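Local coordinates for protein cyanuric acid amidohydrolase (Azorhizobium caulinodans, PDB 4NQ3) that hydrolyses cyanuric acid, opening its s-triazine ring to give carboxybiuret, a step in the breakdown of herbicides such as atrazine, at residues 280-292 against 330-344. Residues are numbered along the deposited sequence; the frame is centred on the assembly and turned at random.
Sequences TIVLAKAEPSRSG and IYVSGGGEHQGPDGG. With MG (magnesium ion), chain K; BR8 (barbituric acid), chain C.
Lys-285 NZ meets Ser-333 OG beside bound barbituric acid, probably as one of the enzyme's three potential Ser-Lys dyads, while Glu-287, two residues on, reaches a magnesium held by the loop after Ser-333. Parallel strands 281-286 and 331-334, joined through helix 309-325 in a beta-alpha-beta crossover, belong to the four-stranded mixed sheet of the third repeating unit. Bends at chi2 and chi3 (-71° and -51°) curl Lys-285 across to the neighbouring strand, where NZ donates to Ser-333 OG at 2.9 Å and to the carbonyls of Gly-334 and Gly-335, meeting both from above their planes; Cys-225 O takes a further bond. A methionine in its place would probably leave Ser-333 OG and these carbonyls without their shared donor. Next along, Gly-334 N holds barbituric acid O4 at 2.8 Å. Glu-287 reaches the metal extended, CG anti to the backbone N (chi1 -177°), its OE1 2.6 Å from magnesium, which the carbonyls of Gln-339, Pro-341 and Gly-344 also bind. Gly-343 N donates to Glu-287 OE1 from above the carboxylate plane. Arg-290 bridges two acids: NH1 meets Glu-287 OE2 at 2.7 Å and, from nearly straight beyond the C-O bond, Asp-342 OD1 at 2.9 Å, while Asp-342 OD2 takes Arg-290 N on its syn lone pair.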
loop_
_atom_site.group_PDB
_atom_site.type_symbol
_atom_site.label_atom_id
_atom_site.label_comp_id
_atom_site.label_asym_id
_atom_site.label_seq_id
_atom_site.Cartn_x
_atom_site.Cartn_y
_atom_site.Cartn_z
ATOM N N THR A 280 31.751 0.097 -8.290
ATOM C CA THR A 280 31.477 1.412 -7.697
ATOM C C THR A 280 30.516 1.289 -6.501
ATOM O O THR A 280 29.489 0.612 -6.573
ATOM C CB THR A 280 30.858 2.383 -8.715
ATOM O OG1 THR A 280 31.590 2.340 -9.948
ATOM C CG2 THR A 280 30.857 3.791 -8.160
ATOM N N ILE A 281 30.868 1.915 -5.389
ATOM C CA ILE A 281 29.994 1.947 -4.230
ATOM C C ILE A 281 29.304 3.302 -4.154
ATOM O O ILE A 281 29.985 4.337 -4.157
ATOM C CB ILE A 281 30.787 1.726 -2.953
ATOM C CG1 ILE A 281 31.367 0.322 -2.927
ATOM C CG2 ILE A 281 29.923 2.020 -1.729
ATOM C CD1 ILE A 281 32.234 0.109 -1.745
ATOM N N VAL A 282 27.977 3.314 -4.055
ATOM C CA VAL A 282 27.241 4.581 -4.032
ATOM C C VAL A 282 26.372 4.710 -2.794
ATOM O O VAL A 282 25.621 3.797 -2.471
ATOM C CB VAL A 282 26.345 4.739 -5.278
ATOM C CG1 VAL A 282 25.771 6.139 -5.334
ATOM C CG2 VAL A 282 27.139 4.430 -6.548
ATOM N N LEU A 283 26.481 5.833 -2.089
ATOM C CA LEU A 283 25.582 6.130 -0.964
ATOM C C LEU A 283 24.870 7.446 -1.260
ATOM O O LEU A 283 25.528 8.464 -1.482
ATOM C CB LEU A 283 26.360 6.242 0.342
ATOM C CG LEU A 283 27.474 5.212 0.494
ATOM C CD1 LEU A 283 28.411 5.610 1.605
ATOM C CD2 LEU A 283 26.886 3.872 0.786
ATOM N N ALA A 284 23.545 7.455 -1.283
ATOM C CA ALA A 284 22.856 8.680 -1.666
ATOM C C ALA A 284 21.598 8.921 -0.852
ATOM O O ALA A 284 20.964 7.972 -0.408
ATOM C CB ALA A 284 22.530 8.642 -3.122
ATOM N N LYS A 285 21.252 10.192 -0.646
ATOM C CA LYS A 285 19.971 10.549 -0.040
ATOM C C LYS A 285 18.983 10.998 -1.113
ATOM O O LYS A 285 19.321 11.800 -1.971
ATOM C CB LYS A 285 20.149 11.655 0.979
ATOM C CG LYS A 285 20.925 11.226 2.181
ATOM C CD LYS A 285 20.105 10.275 3.018
ATOM C CE LYS A 285 18.735 10.859 3.312
ATOM N NZ LYS A 285 17.963 9.875 4.117
ATOM N N ALA A 286 17.769 10.469 -1.078
ATOM C CA ALA A 286 16.732 10.894 -2.003
ATOM C C ALA A 286 15.607 11.535 -1.221
ATOM O O ALA A 286 15.219 11.029 -0.172
ATOM C CB ALA A 286 16.217 9.740 -2.808
ATOM N N GLU A 287 15.075 12.638 -1.731
ATOM C CA GLU A 287 14.033 13.357 -1.021
ATOM C C GLU A 287 12.975 13.883 -1.963
ATOM O O GLU A 287 13.298 14.492 -2.977
ATOM C CB GLU A 287 14.641 14.512 -0.237
ATOM C CG GLU A 287 13.633 15.269 0.594
ATOM C CD GLU A 287 14.235 16.475 1.293
ATOM O OE1 GLU A 287 15.176 17.107 0.748
ATOM O OE2 GLU A 287 13.764 16.779 2.407
ATOM N N PRO A 288 11.696 13.661 -1.631
ATOM C CA PRO A 288 10.673 14.334 -2.432
ATOM C C PRO A 288 10.706 15.829 -2.138
ATOM O O PRO A 288 10.766 16.229 -0.976
ATOM C CB PRO A 288 9.366 13.683 -1.961
ATOM C CG PRO A 288 9.659 13.209 -0.589
ATOM C CD PRO A 288 11.115 12.813 -0.578
ATOM N N SER A 289 10.694 16.648 -3.175
ATOM C CA SER A 289 10.812 18.082 -2.976
ATOM C C SER A 289 9.514 18.670 -2.437
ATOM O O SER A 289 8.432 18.348 -2.928
ATOM C CB SER A 289 11.198 18.773 -4.282
ATOM O OG SER A 289 10.204 18.571 -5.267
ATOM N N ARG A 290 9.623 19.540 -1.439
ATOM C CA ARG A 290 8.443 20.064 -0.758
ATOM C C ARG A 290 7.706 21.123 -1.554
ATOM O O ARG A 290 6.594 21.511 -1.185
ATOM C CB ARG A 290 8.838 20.634 0.593
ATOM C CG ARG A 290 9.189 19.551 1.556
ATOM C CD ARG A 290 9.655 20.064 2.889
ATOM N NE ARG A 290 9.999 18.910 3.697
ATOM C CZ ARG A 290 11.206 18.357 3.698
ATOM N NH1 ARG A 290 12.171 18.892 2.951
ATOM N NH2 ARG A 290 11.446 17.281 4.449
ATOM N N SER A 291 8.324 21.583 -2.642
ATOM C CA SER A 291 7.680 22.510 -3.578
ATOM C C SER A 291 6.616 21.767 -4.352
ATOM O O SER A 291 5.762 22.367 -4.990
ATOM C CB SER A 291 8.685 23.110 -4.554
ATOM O OG SER A 291 9.297 22.102 -5.348
ATOM N N GLY A 292 6.705 20.442 -4.317
ATOM C CA GLY A 292 5.806 19.593 -5.063
ATOM C C GLY A 292 6.172 19.541 -6.526
ATOM O O GLY A 292 5.461 18.917 -7.315
ATOM N N ILE A 330 23.075 -0.450 -4.895
ATOM C CA ILE A 330 23.427 0.863 -4.345
ATOM C C ILE A 330 22.631 1.216 -3.080
ATOM O O ILE A 330 21.488 0.792 -2.910
ATOM C CB ILE A 330 23.230 1.967 -5.403
ATOM C CG1 ILE A 330 21.793 2.000 -5.866
ATOM C CG2 ILE A 330 24.022 1.673 -6.655
ATOM C CD1 ILE A 330 21.679 2.725 -7.162
ATOM N N TYR A 331 23.232 2.020 -2.210
ATOM C CA TYR A 331 22.611 2.400 -0.944
ATOM C C TYR A 331 21.903 3.739 -1.122
ATOM O O TYR A 331 22.535 4.775 -1.214
ATOM C CB TYR A 331 23.668 2.451 0.184
ATOM C CG TYR A 331 23.141 2.945 1.526
ATOM C CD1 TYR A 331 22.909 4.293 1.742
ATOM C CD2 TYR A 331 22.886 2.070 2.579
ATOM C CE1 TYR A 331 22.429 4.765 2.943
ATOM C CE2 TYR A 331 22.402 2.541 3.801
ATOM C CZ TYR A 331 22.174 3.899 3.968
ATOM O OH TYR A 331 21.689 4.432 5.152
ATOM N N VAL A 332 20.585 3.701 -1.239
ATOM C CA VAL A 332 19.770 4.910 -1.356
ATOM C C VAL A 332 18.786 5.007 -0.211
ATOM O O VAL A 332 18.034 4.087 0.047
ATOM C CB VAL A 332 18.979 4.933 -2.656
ATOM C CG1 VAL A 332 18.153 6.204 -2.743
ATOM C CG2 VAL A 332 19.918 4.803 -3.830
ATOM N N SER A 333 18.751 6.160 0.424
ATOM C CA SER A 333 18.023 6.363 1.665
ATOM C C SER A 333 17.075 7.565 1.508
ATOM O O SER A 333 17.463 8.581 0.940
ATOM C CB SER A 333 19.019 6.586 2.798
ATOM O OG SER A 333 18.362 7.043 3.953
ATOM N N GLY A 334 15.837 7.451 1.977
ATOM C CA GLY A 334 14.830 8.475 1.706
ATOM C C GLY A 334 14.706 9.515 2.801
ATOM O O GLY A 334 15.021 9.242 3.945
ATOM N N GLY A 335 14.244 10.709 2.450
ATOM C CA GLY A 335 14.006 11.766 3.419
ATOM C C GLY A 335 15.261 12.573 3.693
ATOM O O GLY A 335 16.137 12.151 4.452
ATOM N N GLY A 336 15.348 13.753 3.095
ATOM C CA GLY A 336 16.580 14.498 3.174
ATOM C C GLY A 336 16.446 15.792 3.920
ATOM O O GLY A 336 16.980 16.832 3.474
ATOM N N GLU A 337 15.759 15.727 5.065
ATOM C CA GLU A 337 15.588 16.897 5.932
ATOM C C GLU A 337 16.950 17.471 6.333
ATOM O O GLU A 337 17.729 16.816 7.026
ATOM C CB GLU A 337 14.794 16.530 7.173
ATOM C CG GLU A 337 13.349 16.125 6.912
ATOM C CD GLU A 337 13.192 14.648 6.561
ATOM O OE1 GLU A 337 14.223 13.940 6.475
ATOM O OE2 GLU A 337 12.031 14.198 6.379
ATOM N N HIS A 338 17.248 18.682 5.879
ATOM C CA HIS A 338 18.539 19.321 6.163
ATOM C C HIS A 338 19.719 18.533 5.634
ATOM O O HIS A 338 20.857 18.742 6.067
ATOM C CB HIS A 338 18.711 19.543 7.661
ATOM C CG HIS A 338 17.605 20.340 8.269
ATOM N ND1 HIS A 338 17.464 21.694 8.059
ATOM C CD2 HIS A 338 16.561 19.968 9.044
ATOM C CE1 HIS A 338 16.391 22.124 8.694
ATOM N NE2 HIS A 338 15.830 21.099 9.308
ATOM N N GLN A 339 19.449 17.627 4.697
ATOM C CA GLN A 339 20.511 16.873 4.042
ATOM C C GLN A 339 20.571 17.279 2.584
ATOM O O GLN A 339 19.861 16.744 1.744
ATOM C CB GLN A 339 20.268 15.384 4.207
ATOM C CG GLN A 339 20.063 15.043 5.669
ATOM C CD GLN A 339 19.329 13.734 5.875
ATOM O OE1 GLN A 339 19.797 12.664 5.483
ATOM N NE2 GLN A 339 18.156 13.817 6.481
ATOM N N GLY A 340 21.387 18.273 2.282
ATOM C CA GLY A 340 21.326 18.867 0.960
ATOM C C GLY A 340 20.139 19.803 0.944
ATOM O O GLY A 340 19.400 19.883 1.921
ATOM N N PRO A 341 19.958 20.523 -0.161
ATOM C CA PRO A 341 18.848 21.453 -0.411
ATOM C C PRO A 341 17.489 20.772 -0.422
ATOM O O PRO A 341 17.427 19.549 -0.526
ATOM C CB PRO A 341 19.161 21.981 -1.794
ATOM C CG PRO A 341 19.971 20.892 -2.440
ATOM C CD PRO A 341 20.841 20.390 -1.330
ATOM N N ASP A 342 16.404 21.535 -0.328
ATOM C CA ASP A 342 15.091 20.897 -0.417
ATOM C C ASP A 342 14.914 20.200 -1.770
ATOM O O ASP A 342 14.975 20.841 -2.834
ATOM C CB ASP A 342 13.951 21.895 -0.209
ATOM C CG ASP A 342 12.573 21.253 -0.409
ATOM O OD1 ASP A 342 12.107 20.525 0.504
ATOM O OD2 ASP A 342 11.960 21.473 -1.488
ATOM N N GLY A 343 14.680 18.891 -1.725
ATOM C CA GLY A 343 14.480 18.137 -2.941
ATOM C C GLY A 343 15.763 17.466 -3.381
ATOM O O GLY A 343 15.762 16.641 -4.298
ATOM N N GLY A 344 16.871 17.817 -2.744
ATOM C CA GLY A 344 18.129 17.174 -3.074
ATOM C C GLY A 344 18.675 16.325 -1.931
ATOM O O GLY A 344 17.967 15.968 -0.975
HETATM MG MG MG K . 17.748 17.595 1.035
HETATM N N1 BR8 C . 14.683 4.766 7.436
HETATM C C2 BR8 C . 14.797 3.679 6.642
HETATM O O2 BR8 C . 14.620 2.584 7.140
HETATM N N3 BR8 C . 15.092 3.816 5.315
HETATM C C4 BR8 C . 15.284 5.090 4.720
HETATM O O4 BR8 C . 15.540 5.173 3.523
HETATM C C5 BR8 C . 15.224 6.395 5.516
HETATM C C6 BR8 C . 14.876 6.060 6.960
HETATM O O8 BR8 C . 14.751 6.961 7.759
HETATM O O HOH W 1 16.040 13.765 -3.945
HETATM O O HOH W 2 12.068 14.085 3.752
#